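Local coordinates for ABC transporter periplasmic peptide-binding protein (Pseudoalteromonas, PDB 4QFL) that binds dipeptides such as Ala-Phe in the periplasm and probably delivers them to an ABC transporter for uptake into the cell, at residues 412-415 and 416-420; 156-159 and 160-164; 270-273 and 274-277; 336-339 and 340-344; 188-191 and 192-196. All coordinates share one frame; numbering follows the deposited sequence.

Interaction 1 (412-415 and 416-420); sequences YEWN and TFIQR. With PHE (phenylalanine), chain D.
The methyl CD1 of I418 lies over one face of the W414 indole. I418 CD1 sits 3.8 Å from the centroid of the six-membered ring of W414, a CH-pi contact. W414 has CG anti to its backbone N (chi1 -178°), which carries the indole along the helix to I418 and to the bound phenylalanine. F417 comes in obliquely, with CD2 3.9 Å from W414 CZ3. The ligand meets the indole at its edge, where the phenylalanine O is 3.8 Å from W414 CZ2. I418 CD1 is 3.9 Å from CD2 of the ligand ring. W414 and I418 thus form part of the pocket for the phenylalanine of Ala-Phe, while Y385, R383, T48 and G50 hydrogen-bond that ligand. Without the indole, as with an alanine here, I418 CD1 would probably lose its ring face and a gap open beside the ligand.

W414 and I418 stand on the first turns of helix 414-422, and E413 is its N-cap. E413 OE1 accepts from both T416 N at 2.6 Å and T416 OG1 at 2.7 Å. Its other oxygen, OE2, takes N415 N from above the carboxylate plane. The carboxylate therefore grips the first turn with both oxygens. On another side of the helix, R420 reaches back to Y412 in a cation-pi contact. R420 CZ is 4.5 Å from the Y412 ring centroid, and NH1 hangs over the face near its rim.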
loop_
_atom_site.group_PDB
_atom_site.type_symbol
_atom_site.label_atom_id
_atom_site.label_comp_id
_atom_site.label_asym_id
_atom_site.label_seq_id
_atom_site.Cartn_x
_atom_site.Cartn_y
_atom_site.Cartn_z
ATOM N N TYR A 412 -18.025 4.674 -3.450
ATOM C CA TYR A 412 -17.633 5.602 -4.506
ATOM C C TYR A 412 -16.438 5.038 -5.263
ATOM O O TYR A 412 -15.783 4.115 -4.790
ATOM C CB TYR A 412 -17.257 6.977 -3.936
ATOM C CG TYR A 412 -18.341 7.683 -3.139
ATOM C CD1 TYR A 412 -19.308 8.442 -3.768
ATOM C CD2 TYR A 412 -18.375 7.598 -1.761
ATOM C CE1 TYR A 412 -20.302 9.085 -3.040
ATOM C CE2 TYR A 412 -19.357 8.237 -1.023
ATOM C CZ TYR A 412 -20.320 8.977 -1.664
ATOM O OH TYR A 412 -21.296 9.614 -0.926
ATOM N N GLU A 413 -16.162 5.601 -6.434
ATOM C CA GLU A 413 -14.952 5.295 -7.199
ATOM C C GLU A 413 -13.747 5.170 -6.255
ATOM O O GLU A 413 -13.592 5.962 -5.319
ATOM C CB GLU A 413 -14.727 6.373 -8.284
ATOM C CG GLU A 413 -13.483 6.194 -9.168
ATOM C CD GLU A 413 -12.214 6.670 -8.495
ATOM O OE1 GLU A 413 -12.284 7.668 -7.749
ATOM O OE2 GLU A 413 -11.153 6.046 -8.699
ATOM N N TRP A 414 -12.904 4.171 -6.511
ATOM C CA TRP A 414 -11.796 3.804 -5.625
ATOM C C TRP A 414 -10.984 4.975 -5.116
ATOM O O TRP A 414 -10.861 5.154 -3.907
ATOM C CB TRP A 414 -10.890 2.803 -6.325
ATOM C CG TRP A 414 -9.712 2.258 -5.543
ATOM C CD1 TRP A 414 -8.471 2.014 -6.043
ATOM C CD2 TRP A 414 -9.669 1.843 -4.162
ATOM N NE1 TRP A 414 -7.658 1.490 -5.077
ATOM C CE2 TRP A 414 -8.362 1.372 -3.912
ATOM C CE3 TRP A 414 -10.598 1.832 -3.121
ATOM C CZ2 TRP A 414 -7.959 0.890 -2.663
ATOM C CZ3 TRP A 414 -10.196 1.357 -1.879
ATOM C CH2 TRP A 414 -8.883 0.891 -1.663
ATOM N N ASN A 415 -10.426 5.772 -6.024
ATOM C CA ASN A 415 -9.609 6.915 -5.608
ATOM C C ASN A 415 -10.397 7.991 -4.843
ATOM O O ASN A 415 -9.896 8.581 -3.889
ATOM C CB ASN A 415 -8.884 7.540 -6.806
ATOM C CG ASN A 415 -7.866 6.592 -7.446
ATOM O OD1 ASN A 415 -7.127 5.876 -6.760
ATOM N ND2 ASN A 415 -7.832 6.587 -8.765
ATOM N N THR A 416 -11.631 8.242 -5.268
ATOM C CA THR A 416 -12.531 9.148 -4.569
ATOM C C THR A 416 -12.797 8.641 -3.164
ATOM O O THR A 416 -12.785 9.397 -2.197
ATOM C CB THR A 416 -13.884 9.222 -5.296
ATOM O OG1 THR A 416 -13.691 9.685 -6.637
ATOM C CG2 THR A 416 -14.836 10.165 -4.564
ATOM N N PHE A 417 -13.054 7.345 -3.081
ATOM C CA PHE A 417 -13.312 6.643 -1.835
ATOM C C PHE A 417 -12.207 6.894 -0.818
ATOM O O PHE A 417 -12.468 7.296 0.325
ATOM C CB PHE A 417 -13.401 5.151 -2.145
ATOM C CG PHE A 417 -13.841 4.306 -0.996
ATOM C CD1 PHE A 417 -15.180 4.192 -0.684
ATOM C CD2 PHE A 417 -12.920 3.586 -0.258
ATOM C CE1 PHE A 417 -15.591 3.395 0.359
ATOM C CE2 PHE A 417 -13.323 2.790 0.783
ATOM C CZ PHE A 417 -14.665 2.692 1.094
ATOM N N ILE A 418 -10.968 6.660 -1.245
ATOM C CA ILE A 418 -9.800 6.838 -0.388
ATOM C C ILE A 418 -9.748 8.260 0.159
ATOM O O ILE A 418 -9.522 8.489 1.345
ATOM C CB ILE A 418 -8.493 6.542 -1.161
ATOM C CG1 ILE A 418 -8.437 5.073 -1.584
ATOM C CG2 ILE A 418 -7.276 6.922 -0.319
ATOM C CD1 ILE A 418 -8.566 4.135 -0.455
ATOM N N GLN A 419 -9.970 9.211 -0.731
ATOM C CA GLN A 419 -9.946 10.628 -0.392
ATOM C C GLN A 419 -10.978 10.977 0.690
ATOM O O GLN A 419 -10.670 11.658 1.661
ATOM C CB GLN A 419 -10.171 11.446 -1.674
ATOM C CG GLN A 419 -10.360 12.925 -1.480
ATOM C CD GLN A 419 -9.061 13.645 -1.195
ATOM O OE1 GLN A 419 -8.111 13.064 -0.659
ATOM N NE2 GLN A 419 -9.008 14.926 -1.555
ATOM N N ARG A 420 -12.200 10.489 0.524
ATOM C CA ARG A 420 -13.271 10.806 1.457
ATOM C C ARG A 420 -13.127 10.065 2.793
ATOM O O ARG A 420 -13.617 10.525 3.831
ATOM C CB ARG A 420 -14.645 10.599 0.803
ATOM C CG ARG A 420 -14.938 11.631 -0.317
ATOM C CD ARG A 420 -16.322 11.467 -0.972
ATOM N NE ARG A 420 -16.510 12.364 -2.119
ATOM C CZ ARG A 420 -17.602 12.404 -2.884
ATOM N NH1 ARG A 420 -18.629 11.604 -2.643
ATOM N NH2 ARG A 420 -17.673 13.250 -3.898
HETATM N N PHE D . -2.927 0.636 0.148
HETATM C CA PHE D . -4.346 0.306 0.090
HETATM C C PHE D . -4.620 -0.571 -1.110
HETATM O O PHE D . -5.478 -1.447 -1.062
HETATM C CB PHE D . -5.180 1.576 -0.042
HETATM C CG PHE D . -5.224 2.403 1.195
HETATM C CD1 PHE D . -5.503 1.824 2.422
HETATM C CD2 PHE D . -4.996 3.759 1.135
HETATM C CE1 PHE D . -5.559 2.579 3.561
HETATM C CE2 PHE D . -5.050 4.524 2.270
HETATM C CZ PHE D . -5.328 3.937 3.488
HETATM O OXT PHE D . -3.991 -0.413 -2.157
#

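Interaction 2 (156-159 and 160-164); sequences VRVS and DHQVR
D160 OD1 is gripped by two nitrogens of R157. R157 NH2 donates to D160 OD1 at 2.7 Å and uses its anti lone pair. R157 NH1 donates to D160 OD1 at 2.9 Å, from above the carboxylate plane. Both bonds lie close to the guanidinium plane, and the carboxylate stands almost square to it. A chi1 of -172° swings the extended R157 chain away from its own N and brings the guanidinium to the turn. R157 NE has a second acidic partner, D116 on helix 115-126, so two carboxylates fix the group.

The segments form the end of the antiparallel hairpin of strands 152-159 and 162-167. A classic beta bulge interrupts it, where V158 and S159 both face Q162. S159 N gives the sound bond to Q162 O at 3.1 Å, while the bond from V158 N is weak. Past the bulge, V156 and R164 pair through V156 N to R164 O at 2.8 Å and the reciprocal bond. Their side chains run side by side. V156 CB lies over one face of the R164 guanidinium, whose NE is salt-bridged to E166. At the turn, a water links S159 OG with H161 N, accepting from the latter.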
loop_
_atom_site.group_PDB
_atom_site.type_symbol
_atom_site.label_atom_id
_atom_site.label_comp_id
_atom_site.label_asym_id
_atom_site.label_seq_id
_atom_site.Cartn_x
_atom_site.Cartn_y
_atom_site.Cartn_z
ATOM N N VAL A 156 24.158 14.201 3.383
ATOM C CA VAL A 156 25.449 14.739 2.972
ATOM C C VAL A 156 25.833 14.183 1.616
ATOM O O VAL A 156 25.594 13.011 1.325
ATOM C CB VAL A 156 26.573 14.384 3.970
ATOM C CG1 VAL A 156 27.934 14.782 3.410
ATOM C CG2 VAL A 156 26.323 15.029 5.335
ATOM N N ARG A 157 26.429 15.036 0.793
ATOM C CA ARG A 157 27.012 14.598 -0.455
ATOM C C ARG A 157 28.471 14.276 -0.225
ATOM O O ARG A 157 29.329 15.151 -0.360
ATOM C CB ARG A 157 26.914 15.697 -1.497
ATOM C CG ARG A 157 27.339 15.248 -2.874
ATOM C CD ARG A 157 27.459 16.426 -3.810
ATOM N NE ARG A 157 27.202 16.017 -5.178
ATOM C CZ ARG A 157 28.094 15.402 -5.941
ATOM N NH1 ARG A 157 29.308 15.145 -5.466
ATOM N NH2 ARG A 157 27.778 15.051 -7.181
ATOM N N VAL A 158 28.770 13.032 0.125
ATOM C CA VAL A 158 30.153 12.704 0.417
ATOM C C VAL A 158 30.950 12.591 -0.873
ATOM O O VAL A 158 32.121 12.935 -0.909
ATOM C CB VAL A 158 30.297 11.440 1.280
ATOM C CG1 VAL A 158 28.977 11.084 1.923
ATOM C CG2 VAL A 158 30.806 10.297 0.451
ATOM N N SER A 159 30.313 12.122 -1.937
ATOM C CA SER A 159 30.927 12.173 -3.257
ATOM C C SER A 159 29.901 11.948 -4.368
ATOM O O SER A 159 28.719 11.728 -4.098
ATOM C CB SER A 159 32.106 11.195 -3.379
ATOM O OG SER A 159 31.701 9.843 -3.262
ATOM N N ASP A 160 30.367 12.008 -5.614
ATOM C CA ASP A 160 29.495 11.883 -6.773
ATOM C C ASP A 160 28.584 10.661 -6.683
ATOM O O ASP A 160 27.449 10.689 -7.172
ATOM C CB ASP A 160 30.320 11.839 -8.060
ATOM C CG ASP A 160 30.793 13.221 -8.500
ATOM O OD1 ASP A 160 30.150 14.227 -8.125
ATOM O OD2 ASP A 160 31.803 13.305 -9.230
ATOM N N HIS A 161 29.079 9.596 -6.054
ATOM C CA HIS A 161 28.305 8.361 -5.939
ATOM C C HIS A 161 28.336 7.759 -4.530
ATOM O O HIS A 161 28.413 6.540 -4.358
ATOM C CB HIS A 161 28.720 7.340 -7.014
ATOM C CG HIS A 161 28.574 7.860 -8.410
ATOM N ND1 HIS A 161 27.404 7.745 -9.129
ATOM C CD2 HIS A 161 29.436 8.537 -9.200
ATOM C CE1 HIS A 161 27.558 8.318 -10.310
ATOM N NE2 HIS A 161 28.784 8.803 -10.380
ATOM N N GLN A 162 28.267 8.628 -3.526
ATOM C CA GLN A 162 28.037 8.197 -2.154
ATOM C C GLN A 162 27.378 9.324 -1.355
ATOM O O GLN A 162 27.771 10.489 -1.455
ATOM C CB GLN A 162 29.331 7.728 -1.488
ATOM C CG GLN A 162 29.139 7.219 -0.065
ATOM C CD GLN A 162 30.411 6.673 0.550
ATOM O OE1 GLN A 162 31.188 7.408 1.144
ATOM N NE2 GLN A 162 30.620 5.380 0.420
ATOM N N VAL A 163 26.353 8.979 -0.584
ATOM C CA VAL A 163 25.685 9.961 0.249
ATOM C C VAL A 163 25.545 9.392 1.636
ATOM O O VAL A 163 25.640 8.186 1.826
ATOM C CB VAL A 163 24.281 10.324 -0.292
ATOM C CG1 VAL A 163 24.382 10.894 -1.698
ATOM C CG2 VAL A 163 23.359 9.103 -0.261
ATOM N N ARG A 164 25.317 10.261 2.609
ATOM C CA ARG A 164 25.069 9.814 3.968
ATOM C C ARG A 164 23.841 10.524 4.543
ATOM O O ARG A 164 23.814 11.748 4.632
ATOM C CB ARG A 164 26.310 10.054 4.834
ATOM C CG ARG A 164 26.123 9.740 6.295
ATOM C CD ARG A 164 27.349 10.125 7.112
ATOM N NE ARG A 164 27.588 11.569 7.113
ATOM C CZ ARG A 164 28.679 12.148 6.619
ATOM N NH1 ARG A 164 29.638 11.403 6.086
ATOM N NH2 ARG A 164 28.814 13.470 6.663
HETATM O O HOH W 1 31.937 8.686 -5.438
#

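Interaction 3 (270-273 and 274-277); sequences SAQL and SILA
Two backbone bonds close the first turn of helix 273-278: L276 N donates to Q272 O at 3.1 Å, and A277 N donates to L273 O at 2.8 Å. The first is nearly straight, with an N-H...O angle of 171°. One water extends this backbone network. It donates to S270 O at 2.7 Å and accepts from S274 N at 3.0 Å. It thus gives an early amide of the helix an acceptor and ties it to the preceding loop. S270 O also accepts from L273 N.

The side-chain contact is small and mostly made by I275. Its CG1 is anti to the carbonyl carbon (chi1 -73°), and chi2 of 77° bends the chain back toward the loop. I275 CD1 then rests 3.7 Å from A271 O. I275 CD1 is 4.2 Å from Q272 CG, so it touches the aliphatic part of the glutamine and not its amide. L276 sets CG 3.3 Å from Q272 O, the oxygen that its own backbone N reaches. L276 is buried, and L273 also packs inward. Both touch V284 of strand 282-287. L273 also meets F509, and L276 meets A511, both on strand 500-513. I254 of helix 250-258 touches L276 and Q272. I275 and S274 lie on the exposed side.

This is the N-terminal end of a short surface helix, with Q272 at the N-cap position, both leucines packed against strands, and L276 also against helix 250-258.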
loop_
_atom_site.group_PDB
_atom_site.type_symbol
_atom_site.label_atom_id
_atom_site.label_comp_id
_atom_site.label_asym_id
_atom_site.label_seq_id
_atom_site.Cartn_x
_atom_site.Cartn_y
_atom_site.Cartn_z
ATOM N N SER A 270 -13.384 -13.211 -7.245
ATOM C CA SER A 270 -13.541 -14.535 -6.638
ATOM C C SER A 270 -14.569 -15.371 -7.349
ATOM O O SER A 270 -14.350 -16.553 -7.587
ATOM C CB SER A 270 -14.001 -14.403 -5.196
ATOM O OG SER A 270 -13.276 -13.396 -4.540
ATOM N N ALA A 271 -15.711 -14.763 -7.657
ATOM C CA ALA A 271 -16.834 -15.503 -8.218
ATOM C C ALA A 271 -16.449 -16.147 -9.536
ATOM O O ALA A 271 -17.072 -17.113 -9.969
ATOM C CB ALA A 271 -18.030 -14.597 -8.406
ATOM N N GLN A 272 -15.411 -15.623 -10.174
ATOM C CA GLN A 272 -14.986 -16.166 -11.454
ATOM C C GLN A 272 -13.688 -16.962 -11.433
ATOM O O GLN A 272 -13.196 -17.352 -12.489
ATOM C CB GLN A 272 -14.920 -15.066 -12.514
ATOM C CG GLN A 272 -16.291 -14.688 -13.074
ATOM C CD GLN A 272 -17.059 -13.773 -12.148
ATOM O OE1 GLN A 272 -16.498 -12.826 -11.606
ATOM N NE2 GLN A 272 -18.342 -14.054 -11.952
ATOM N N LEU A 273 -13.128 -17.223 -10.255
ATOM C CA LEU A 273 -11.885 -17.997 -10.197
ATOM C C LEU A 273 -12.079 -19.382 -10.784
ATOM O O LEU A 273 -11.214 -19.890 -11.485
ATOM C CB LEU A 273 -11.353 -18.119 -8.772
ATOM C CG LEU A 273 -10.736 -16.847 -8.205
ATOM C CD1 LEU A 273 -10.264 -17.072 -6.776
ATOM C CD2 LEU A 273 -9.606 -16.397 -9.098
ATOM N N SER A 274 -13.216 -19.993 -10.491
ATOM C CA SER A 274 -13.503 -21.329 -11.008
ATOM C C SER A 274 -13.606 -21.344 -12.535
ATOM O O SER A 274 -13.164 -22.282 -13.190
ATOM C CB SER A 274 -14.783 -21.874 -10.382
ATOM O OG SER A 274 -15.204 -23.049 -11.045
ATOM N N ILE A 275 -14.200 -20.303 -13.098
ATOM C CA ILE A 275 -14.253 -20.163 -14.544
ATOM C C ILE A 275 -12.836 -20.166 -15.123
ATOM O O ILE A 275 -12.531 -20.940 -16.037
ATOM C CB ILE A 275 -14.984 -18.858 -14.945
ATOM C CG1 ILE A 275 -16.490 -18.991 -14.690
ATOM C CG2 ILE A 275 -14.682 -18.482 -16.392
ATOM C CD1 ILE A 275 -16.884 -18.844 -13.214
ATOM N N LEU A 276 -11.973 -19.306 -14.582
ATOM C CA LEU A 276 -10.584 -19.206 -15.031
ATOM C C LEU A 276 -9.790 -20.503 -14.796
ATOM O O LEU A 276 -9.008 -20.919 -15.649
ATOM C CB LEU A 276 -9.896 -18.006 -14.361
ATOM C CG LEU A 276 -10.626 -16.659 -14.464
ATOM C CD1 LEU A 276 -9.830 -15.575 -13.787
ATOM C CD2 LEU A 276 -10.914 -16.277 -15.906
ATOM N N ALA A 277 -10.015 -21.153 -13.654
ATOM C CA ALA A 277 -9.316 -22.405 -13.318
ATOM C C ALA A 277 -9.538 -23.544 -14.328
ATOM O O ALA A 277 -8.702 -24.437 -14.483
ATOM C CB ALA A 277 -9.687 -22.863 -11.914
HETATM O O HOH W 2 -14.933 -19.055 -8.262
#

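Interaction 4 (336-339 and 340-344); sequences SILP and PTSWA
Two consecutive prolines lead the chain into a tight turn. The P340 ring follows directly on P339, with P340 CD 3.6 Å from P339 CB. The turn is type I, from P339 to S342. S342 N donates to P339 O at 3.0 Å, approaching from above the carbonyl plane, 50° out of it. T341 stays at the corner, on the exposed side.

The turn folds the chain back so that L338 can meet S342 and A344. L338 has CG anti to its carbonyl carbon (chi1 -67°), and its CD1 does most of the touching. L338 CD1 is 3.7 Å from both A344 CB and S342 OG. The methyl therefore lies against both, the small side chain and the hydroxyl being on the same side of it. With an alanine here the methyl is gone, and A344 CB would probably lose its apolar neighbour across the turn.

Two serines brace the backbone on either side of the double proline. S336 OG accepts from L338 N at 3.3 Å, which makes an ST turn, and it is also hydrogen-bonded to Q491. S342 OG accepts a weak bond from A344 N. Q491 of helix 480-497 also bonds A344 O, so one glutamine joins S336 and A344, on the two arms of the turn, to that helix. F443 touches both L338 and P339, and H505 of strand 500-513 touches both prolines.

Neither proline has an amide hydrogen to donate, so within 336-344 the polar bonds come from S342 N, L338 N and, weakly, A344 N.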
loop_
_atom_site.group_PDB
_atom_site.type_symbol
_atom_site.label_atom_id
_atom_site.label_comp_id
_atom_site.label_asym_id
_atom_site.label_seq_id
_atom_site.Cartn_x
_atom_site.Cartn_y
_atom_site.Cartn_z
ATOM N N SER A 336 -5.366 -11.247 15.010
ATOM C CA SER A 336 -4.662 -10.042 15.409
ATOM C C SER A 336 -4.671 -9.164 14.177
ATOM O O SER A 336 -5.030 -9.633 13.106
ATOM C CB SER A 336 -3.223 -10.375 15.782
ATOM O OG SER A 336 -2.463 -9.186 15.906
ATOM N N ILE A 337 -4.285 -7.897 14.296
ATOM C CA ILE A 337 -4.129 -7.091 13.087
ATOM C C ILE A 337 -3.046 -7.691 12.163
ATOM O O ILE A 337 -3.137 -7.615 10.930
ATOM C CB ILE A 337 -3.868 -5.581 13.390
ATOM C CG1 ILE A 337 -3.978 -4.769 12.094
ATOM C CG2 ILE A 337 -2.511 -5.365 14.048
ATOM C CD1 ILE A 337 -3.861 -3.281 12.256
ATOM N N LEU A 338 -2.042 -8.323 12.759
ATOM C CA LEU A 338 -0.943 -8.886 11.989
ATOM C C LEU A 338 -1.319 -10.244 11.429
ATOM O O LEU A 338 -1.901 -11.059 12.139
ATOM C CB LEU A 338 0.311 -9.036 12.866
ATOM C CG LEU A 338 0.965 -7.744 13.353
ATOM C CD1 LEU A 338 2.273 -8.017 14.121
ATOM C CD2 LEU A 338 1.195 -6.802 12.184
ATOM N N PRO A 339 -0.978 -10.496 10.152
ATOM C CA PRO A 339 -1.174 -11.825 9.561
ATOM C C PRO A 339 -0.243 -12.815 10.249
ATOM O O PRO A 339 0.788 -12.395 10.771
ATOM C CB PRO A 339 -0.769 -11.620 8.100
ATOM C CG PRO A 339 0.140 -10.430 8.112
ATOM C CD PRO A 339 -0.385 -9.542 9.197
ATOM N N PRO A 340 -0.605 -14.107 10.268
ATOM C CA PRO A 340 0.166 -15.107 11.011
ATOM C C PRO A 340 1.560 -15.311 10.453
ATOM O O PRO A 340 2.372 -15.932 11.130
ATOM C CB PRO A 340 -0.667 -16.387 10.851
ATOM C CG PRO A 340 -1.477 -16.164 9.630
ATOM C CD PRO A 340 -1.794 -14.692 9.632
ATOM N N THR A 341 1.832 -14.783 9.259
ATOM C CA THR A 341 3.160 -14.880 8.660
ATOM C C THR A 341 4.085 -13.725 9.039
ATOM O O THR A 341 5.264 -13.732 8.695
ATOM C CB THR A 341 3.093 -14.982 7.124
ATOM O OG1 THR A 341 2.154 -14.029 6.617
ATOM C CG2 THR A 341 2.668 -16.387 6.692
ATOM N N SER A 342 3.553 -12.737 9.754
ATOM C CA SER A 342 4.372 -11.654 10.282
ATOM C C SER A 342 5.209 -12.183 11.446
ATOM O O SER A 342 4.704 -12.929 12.290
ATOM C CB SER A 342 3.491 -10.495 10.752
ATOM O OG SER A 342 4.245 -9.513 11.431
ATOM N N TRP A 343 6.487 -11.811 11.502
ATOM C CA TRP A 343 7.312 -12.347 12.579
ATOM C C TRP A 343 6.876 -11.876 13.957
ATOM O O TRP A 343 7.202 -12.501 14.967
ATOM C CB TRP A 343 8.813 -12.147 12.348
ATOM C CG TRP A 343 9.376 -10.744 12.218
ATOM C CD1 TRP A 343 9.854 -10.175 11.080
ATOM C CD2 TRP A 343 9.617 -9.788 13.273
ATOM N NE1 TRP A 343 10.344 -8.920 11.342
ATOM C CE2 TRP A 343 10.208 -8.653 12.679
ATOM C CE3 TRP A 343 9.370 -9.774 14.648
ATOM C CZ2 TRP A 343 10.563 -7.512 13.415
ATOM C CZ3 TRP A 343 9.715 -8.636 15.380
ATOM C CH2 TRP A 343 10.303 -7.524 14.761
ATOM N N ALA A 344 6.109 -10.795 14.001
ATOM C CA ALA A 344 5.628 -10.276 15.272
ATOM C C ALA A 344 4.228 -10.770 15.602
ATOM O O ALA A 344 3.633 -10.337 16.590
ATOM C CB ALA A 344 5.660 -8.746 15.272
#

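Interaction 5 (188-191 and 192-196); sequences KEYA and MALKA
L194 packs against Y190 one turn back along helix 188-196. This is an i to i+4 contact on the buried side of an alpha helix. L194 CD1 sits over one face of the Y190 ring, 3.8 Å from its centroid and offset toward the rim. L194 CD1 comes 3.5 Å from Y190 CZ. L194 CG also lies close, at 3.7 Å from Y190 CE1. With chi1 at -178°, the tyrosine side chain leaves on the far side from its own N, and the ring is turned toward the next turn of the helix. Its hydroxyl is bonded to Y206 O, and the rings of F203 and F107 meet it too. The ring is thus held by packing and by its polar end.

Backbone bonds run under this contact. L194 N donates to Y190 O at 2.9 Å, nearly straight at 173°.

The solvent side is looser. K195 sends its amino end away from the first turn, and A196 is exposed. E189 points away from the second turn; its carboxylate is bonded to T110. K188 runs fully extended, and only the aliphatic part of its chain meets M192. Helix 115-126 lies beside these residues, with F120 touching K188, A191 and M192. The M192 chain bends at chi2 and chi3, and this folds M192 CE back to 3.8 Å from A191 CB.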
loop_
_atom_site.group_PDB
_atom_site.type_symbol
_atom_site.label_atom_id
_atom_site.label_comp_id
_atom_site.label_asym_id
_atom_site.label_seq_id
_atom_site.Cartn_x
_atom_site.Cartn_y
_atom_site.Cartn_z
ATOM N N LYS A 188 16.848 14.808 -10.860
ATOM C CA LYS A 188 17.083 16.201 -10.518
ATOM C C LYS A 188 17.210 17.061 -11.765
ATOM O O LYS A 188 16.689 18.179 -11.813
ATOM C CB LYS A 188 18.319 16.372 -9.642
ATOM C CG LYS A 188 18.445 17.798 -9.134
ATOM C CD LYS A 188 19.656 18.019 -8.264
ATOM C CE LYS A 188 19.671 19.455 -7.766
ATOM N NZ LYS A 188 20.848 19.757 -6.908
ATOM N N GLU A 189 17.899 16.552 -12.779
ATOM C CA GLU A 189 18.053 17.336 -13.998
ATOM C C GLU A 189 16.699 17.670 -14.614
ATOM O O GLU A 189 16.451 18.805 -15.001
ATOM C CB GLU A 189 18.954 16.645 -15.018
ATOM C CG GLU A 189 19.144 17.485 -16.275
ATOM C CD GLU A 189 20.102 16.862 -17.266
ATOM O OE1 GLU A 189 20.371 15.650 -17.137
ATOM O OE2 GLU A 189 20.583 17.585 -18.172
ATOM N N TYR A 190 15.821 16.680 -14.697
ATOM C CA TYR A 190 14.475 16.906 -15.201
ATOM C C TYR A 190 13.796 17.946 -14.330
ATOM O O TYR A 190 13.251 18.928 -14.829
ATOM C CB TYR A 190 13.687 15.593 -15.190
ATOM C CG TYR A 190 12.277 15.666 -15.744
ATOM C CD1 TYR A 190 11.981 16.404 -16.885
ATOM C CD2 TYR A 190 11.247 14.970 -15.138
ATOM C CE1 TYR A 190 10.697 16.462 -17.385
ATOM C CE2 TYR A 190 9.966 15.016 -15.630
ATOM C CZ TYR A 190 9.690 15.765 -16.756
ATOM O OH TYR A 190 8.401 15.803 -17.250
ATOM N N ALA A 191 13.851 17.738 -13.022
ATOM C CA ALA A 191 13.190 18.648 -12.082
ATOM C C ALA A 191 13.687 20.084 -12.202
ATOM O O ALA A 191 12.895 21.017 -12.170
ATOM C CB ALA A 191 13.353 18.154 -10.662
ATOM N N MET A 192 14.998 20.254 -12.335
ATOM C CA MET A 192 15.599 21.579 -12.469
ATOM C C MET A 192 15.287 22.212 -13.825
ATOM O O MET A 192 15.161 23.431 -13.943
ATOM C CB MET A 192 17.113 21.493 -12.249
ATOM C CG MET A 192 17.510 21.221 -10.808
ATOM S SD MET A 192 16.494 22.177 -9.654
ATOM C CE MET A 192 15.383 20.918 -9.043
ATOM N N ALA A 193 15.151 21.370 -14.841
ATOM C CA ALA A 193 14.755 21.807 -16.175
ATOM C C ALA A 193 13.334 22.372 -16.192
ATOM O O ALA A 193 13.095 23.478 -16.683
ATOM C CB ALA A 193 14.862 20.651 -17.150
ATOM N N LEU A 194 12.388 21.601 -15.667
ATOM C CA LEU A 194 11.006 22.046 -15.578
ATOM C C LEU A 194 10.868 23.329 -14.764
ATOM O O LEU A 194 10.102 24.223 -15.119
ATOM C CB LEU A 194 10.141 20.941 -14.975
ATOM C CG LEU A 194 9.935 19.687 -15.820
ATOM C CD1 LEU A 194 9.052 18.717 -15.069
ATOM C CD2 LEU A 194 9.302 20.044 -17.143
ATOM N N LYS A 195 11.611 23.412 -13.666
ATOM C CA LYS A 195 11.616 24.610 -12.831
ATOM C C LYS A 195 11.959 25.845 -13.659
ATOM O O LYS A 195 11.280 26.870 -13.572
ATOM C CB LYS A 195 12.594 24.450 -11.666
ATOM C CG LYS A 195 12.725 25.651 -10.756
ATOM C CD LYS A 195 13.603 25.326 -9.557
ATOM C CE LYS A 195 14.158 26.585 -8.905
ATOM N NZ LYS A 195 13.103 27.455 -8.317
ATOM N N ALA A 196 13.000 25.740 -14.476
ATOM C CA ALA A 196 13.387 26.842 -15.348
ATOM C C ALA A 196 12.197 27.356 -16.157
ATOM O O ALA A 196 12.070 28.549 -16.390
ATOM C CB ALA A 196 14.508 26.414 -16.266
#

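Overall arrangement
The five contacts follow one another along the chain, and none nests in or crosses another. Interaction 2 comes first and closes the hairpin of strands 152-159 and 162-167. Interaction 5 follows on helix 188-196. Their nearest atoms are about 8 Å apart, and helix 115-126 touches both. Interaction 3 starts helix 273-278, and interaction 4 folds the loop before helix 356-363. Strand 500-513 touches both of these, though their centres are about 28 Å apart. Interaction 1 comes last, on helix 414-422, and is the one of the five that contributes to the phenylalanine pocket. Interaction 2 lies across the chain's centre from it, about 41 Å away between centres.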